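Local coordinates for protein splicing factor U2AF 35 KDA subunit (Homo sapiens, PDB 1JMT) that helps select the 3' splice site of pre-mRNA as the small subunit of the U2AF heterodimer, its partner's peptide bound here to an RRM-like domain, at residues D87-W92 with I98-S103; V73-R76 with D80-K83. The protein carries 1 engineered substitution. All coordinates share one frame; numbering follows the deposited sequence.

Contact 1 (D87-W92 with I98-S103); sequences DLNNRW and IHAELS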
# COMPACT_ATOMS: atom_id res chain seq x y z
N ASP A 87 10.71 -7.63 3.81
CA ASP A 87 10.75 -6.48 4.71
C ASP A 87 9.38 -5.84 4.91
O ASP A 87 9.01 -5.49 6.03
CB ASP A 87 11.74 -5.42 4.20
CG ASP A 87 11.95 -4.30 5.20
OD1 ASP A 87 12.37 -4.58 6.34
OD2 ASP A 87 11.68 -3.12 4.85
N LEU A 88 8.63 -5.69 3.82
CA LEU A 88 7.30 -5.08 3.91
C LEU A 88 6.35 -5.86 4.79
O LEU A 88 5.46 -5.28 5.43
CB LEU A 88 6.70 -4.91 2.51
CG LEU A 88 7.31 -3.76 1.70
CD1 LEU A 88 7.03 -3.93 0.22
CD2 LEU A 88 6.76 -2.44 2.22
N ASN A 89 6.51 -7.17 4.83
CA ASN A 89 5.65 -7.97 5.67
C ASN A 89 5.97 -7.79 7.15
O ASN A 89 5.24 -8.28 8.02
CB ASN A 89 5.71 -9.45 5.26
CG ASN A 89 4.72 -9.78 4.15
OD1 ASN A 89 3.56 -9.39 4.23
ND2 ASN A 89 5.18 -10.49 3.13
N ASN A 90 7.07 -7.08 7.43
CA ASN A 90 7.48 -6.77 8.80
C ASN A 90 7.22 -5.29 9.11
O ASN A 90 7.80 -4.74 10.05
CB ASN A 90 8.97 -7.05 9.01
CG ASN A 90 9.29 -8.53 8.97
OD1 ASN A 90 8.53 -9.34 9.49
ND2 ASN A 90 10.42 -8.89 8.37
N ARG A 91 6.36 -4.64 8.33
CA ARG A 91 6.08 -3.22 8.56
C ARG A 91 4.60 -2.86 8.67
O ARG A 91 3.72 -3.61 8.22
CB ARG A 91 6.70 -2.36 7.45
CG ARG A 91 8.20 -2.50 7.30
CD ARG A 91 8.73 -1.65 6.14
NE ARG A 91 8.61 -0.22 6.39
CZ ARG A 91 8.97 0.73 5.53
NH1 ARG A 91 9.49 0.39 4.35
NH2 ARG A 91 8.83 2.01 5.86
N TRP A 92 4.34 -1.71 9.27
CA TRP A 92 2.98 -1.21 9.41
C TRP A 92 2.78 -0.16 8.33
O TRP A 92 3.74 0.36 7.76
CB TRP A 92 2.78 -0.49 10.76
CG TRP A 92 3.06 -1.28 11.99
CD1 TRP A 92 4.05 -1.05 12.90
CD2 TRP A 92 2.28 -2.36 12.53
NE1 TRP A 92 3.93 -1.90 13.97
CE2 TRP A 92 2.85 -2.72 13.77
CE3 TRP A 92 1.15 -3.06 12.08
CZ2 TRP A 92 2.33 -3.74 14.57
CZ3 TRP A 92 0.63 -4.07 12.88
CH2 TRP A 92 1.22 -4.41 14.11
N ILE A 98 1.19 -4.56 6.91
CA ILE A 98 1.16 -4.70 5.46
C ILE A 98 1.07 -6.18 5.12
O ILE A 98 1.61 -7.01 5.85
CB ILE A 98 2.44 -4.16 4.80
CG1 ILE A 98 2.52 -2.65 4.99
CG2 ILE A 98 2.48 -4.56 3.31
CD1 ILE A 98 3.81 -2.02 4.49
N HIS A 99 0.38 -6.50 4.04
CA HIS A 99 0.27 -7.88 3.56
C HIS A 99 0.89 -7.87 2.17
O HIS A 99 0.23 -7.55 1.19
CB HIS A 99 -1.20 -8.30 3.49
CG HIS A 99 -1.82 -8.58 4.82
ND1 HIS A 99 -1.72 -9.81 5.45
CD2 HIS A 99 -2.53 -7.79 5.66
CE1 HIS A 99 -2.35 -9.76 6.61
NE2 HIS A 99 -2.85 -8.55 6.76
N ALA A 100 2.19 -8.17 2.11
CA ALA A 100 2.93 -8.16 0.86
C ALA A 100 3.02 -9.56 0.28
O ALA A 100 3.00 -10.55 1.01
CB ALA A 100 4.32 -7.60 1.08
N GLU A 101 3.17 -9.64 -1.04
CA GLU A 101 3.20 -10.93 -1.70
C GLU A 101 3.72 -10.83 -3.13
O GLU A 101 3.34 -9.93 -3.88
CB GLU A 101 1.77 -11.47 -1.67
CG GLU A 101 1.45 -12.69 -2.47
CD GLU A 101 -0.04 -13.02 -2.39
OE1 GLU A 101 -0.54 -13.22 -1.27
OE2 GLU A 101 -0.71 -13.05 -3.45
N LEU A 102 4.61 -11.74 -3.51
CA LEU A 102 5.11 -11.75 -4.88
C LEU A 102 3.90 -12.11 -5.74
O LEU A 102 3.18 -13.04 -5.42
CB LEU A 102 6.18 -12.82 -5.06
CG LEU A 102 7.63 -12.47 -4.76
CD1 LEU A 102 8.46 -13.75 -4.69
CD2 LEU A 102 8.16 -11.55 -5.84
N SER A 103 3.67 -11.36 -6.81
CA SER A 103 2.53 -11.64 -7.67
C SER A 103 3.00 -12.10 -9.04
O SER A 103 3.43 -11.30 -9.87
CB SER A 103 1.63 -10.40 -7.81
OG SER A 103 2.37 -9.28 -8.26

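Contact 2 (V73-R76 with D80-K83); sequences VKFR and DAEK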
# COMPACT_ATOMS: atom_id res chain seq x y z
N VAL A 73 3.59 -3.22 -7.64
CA VAL A 73 4.84 -2.54 -7.93
C VAL A 73 5.75 -3.49 -8.70
O VAL A 73 6.08 -4.57 -8.22
CB VAL A 73 5.56 -2.13 -6.63
CG1 VAL A 73 6.83 -1.36 -6.95
CG2 VAL A 73 4.62 -1.32 -5.76
N LYS A 74 6.15 -3.09 -9.90
CA LYS A 74 7.03 -3.93 -10.69
C LYS A 74 8.42 -3.33 -10.58
O LYS A 74 8.68 -2.24 -11.09
CB LYS A 74 6.58 -3.97 -12.16
CG LYS A 74 7.38 -4.95 -13.02
CD LYS A 74 6.92 -4.90 -14.47
CE LYS A 74 7.57 -6.00 -15.30
NZ LYS A 74 7.03 -6.02 -16.69
N PHE A 75 9.30 -4.04 -9.88
CA PHE A 75 10.67 -3.58 -9.71
C PHE A 75 11.47 -4.01 -10.93
O PHE A 75 11.18 -5.03 -11.56
CB PHE A 75 11.30 -4.18 -8.45
CG PHE A 75 10.76 -3.61 -7.17
CD1 PHE A 75 9.71 -4.23 -6.49
CD2 PHE A 75 11.29 -2.43 -6.64
CE1 PHE A 75 9.21 -3.70 -5.30
CE2 PHE A 75 10.78 -1.88 -5.45
CZ PHE A 75 9.74 -2.52 -4.79
N ARG A 76 12.49 -3.22 -11.26
CA ARG A 76 13.34 -3.55 -12.39
C ARG A 76 14.10 -4.84 -12.11
O ARG A 76 14.40 -5.61 -13.02
CB ARG A 76 14.33 -2.41 -12.64
CG ARG A 76 15.26 -2.65 -13.81
CD ARG A 76 16.04 -1.39 -14.14
NE ARG A 76 16.91 -1.59 -15.30
CZ ARG A 76 17.57 -0.61 -15.90
NH1 ARG A 76 17.47 0.64 -15.46
NH2 ARG A 76 18.34 -0.88 -16.95
N ASP A 80 15.22 -7.14 -5.86
CA ASP A 80 14.61 -6.09 -5.06
C ASP A 80 13.20 -6.48 -4.65
O ASP A 80 12.79 -6.27 -3.51
CB ASP A 80 14.58 -4.77 -5.83
CG ASP A 80 15.97 -4.22 -6.09
OD1 ASP A 80 16.84 -4.36 -5.21
OD2 ASP A 80 16.19 -3.64 -7.18
N ALA A 81 12.45 -7.05 -5.59
CA ALA A 81 11.08 -7.48 -5.33
C ALA A 81 11.00 -8.49 -4.20
O ALA A 81 10.22 -8.33 -3.27
CB ALA A 81 10.48 -8.06 -6.59
N GLU A 82 11.81 -9.54 -4.28
CA GLU A 82 11.81 -10.58 -3.26
C GLU A 82 12.19 -10.05 -1.89
O GLU A 82 11.66 -10.51 -0.88
CB GLU A 82 12.76 -11.72 -3.67
CG GLU A 82 12.37 -12.39 -4.98
CD GLU A 82 13.31 -13.52 -5.36
OE1 GLU A 82 14.53 -13.30 -5.39
OE2 GLU A 82 12.81 -14.64 -5.64
N LYS A 83 13.11 -9.09 -1.85
CA LYS A 83 13.51 -8.52 -0.58
C LYS A 83 12.48 -7.53 -0.05
O LYS A 83 12.31 -7.39 1.16
CB LYS A 83 14.87 -7.82 -0.72
CG LYS A 83 16.05 -8.78 -0.81
CD LYS A 83 17.36 -8.02 -0.95
CE LYS A 83 18.53 -8.97 -1.10
NZ LYS A 83 19.81 -8.24 -1.34

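Contact 1 (D87-W92 with I98-S103)
Ala100 N donates to Asn89 OD1 over 2.8 Å (N-H...O angle 161°), and Asn89 ND2 returns a bond of 3.0 Å to Ala100 O. Ala100 O lies near the amide plane of Asn89, but both donors come in above the carbonyl plane of their acceptors. With two bonds to one residue, the rotation of the amide is fixed. Further along, Ile98 N reaches Arg91 O over 3.0 Å. The side chain of Ile98 lies against the turn: its CB is 3.3 Å from Leu88 O, and CD1 meets Leu88 CD2. CG1 stands anti to the carbonyl carbon (chi1 -67°) and the chain then runs extended, which carries CD1 to Leu88. Leu88 CB also packs on Ala100 CB, and Leu88 continues onto Ile4 and Leu6 of the central strand. The guanidinium of Arg91 turns elsewhere, to Tyr51, Glu46 and an acidic side chain of the bound peptide. Asn89, in a type I turn from Leu88 to Arg91, and the bond from Ile98 N to Arg91 O thus join the end of the second helix to the last strand of the β-α-β-β-α-β RRM fold.

Contact 2 (V73-R76 with D80-K83)
Phe75 meets the first part of helix 78-88 through its ring, which touches two successive residues. Ring atom CD1 comes within 3.7 Å of Ala81 CA and lies 3.9 Å from Ala81 CB, an apolar touch in which the helix backbone itself forms part of the surface. At the other ortho position, CD2 approaches Asp80 CB at 4.1 Å. Asp80 therefore takes part through its methylene, while its carboxylate plane is turned 65° from the ring. Both approaches to the ring are oblique. What brings the ring here is the first torsion of Phe75: with chi1 at -72°, CG stands beside the backbone N and anti to the carbonyl carbon.

The setting is the bend from the third strand into the second helix of an RNA recognition motif, where strand 68-75 ends and the chain turns within a few residues to lay helix 78-88 against the back of the sheet. Buried Phe75 is one of the side chains on that inner side. Val73, two residues earlier on the strand, places CG1 3.7 Å above one face of the ring, displaced toward its rim.

A second shell lies around the pair. Ile4 of the central strand touches both Phe75 and Ala81, so strand and helix share a neighbour, and Met47 and Tyr51 of the long helix 22-51 also reach the ring. Backbone hydrogen bonds position this end of the chain: Phe75 pairs with Gln2, and Arg76, just past the strand, with Glu53; Arg76 NH1 adds a salt bridge to Glu53 OE1.

In the fold
Helix 78-88 meets the sheet at both ends, by apolar packing in contact 2 and largely through hydrogen bonds in contact 1. Contact 2 packs the start of the helix on the strand that leads into it, and contact 1 fastens its far end to the last strand, 96-102, the two lying in series along the chain with centres about 12 Å apart. Leu102 joins them: its CD1 is 4.1 Å from Glu82 CG and its CD2 4.2 Å from Ala81 CB. Ile4, on strand 3-11 between the two strands, is touched from both contacts. The bound peptide lies at contact 1, where Trp92 meets an aromatic side chain of it edge-to-face.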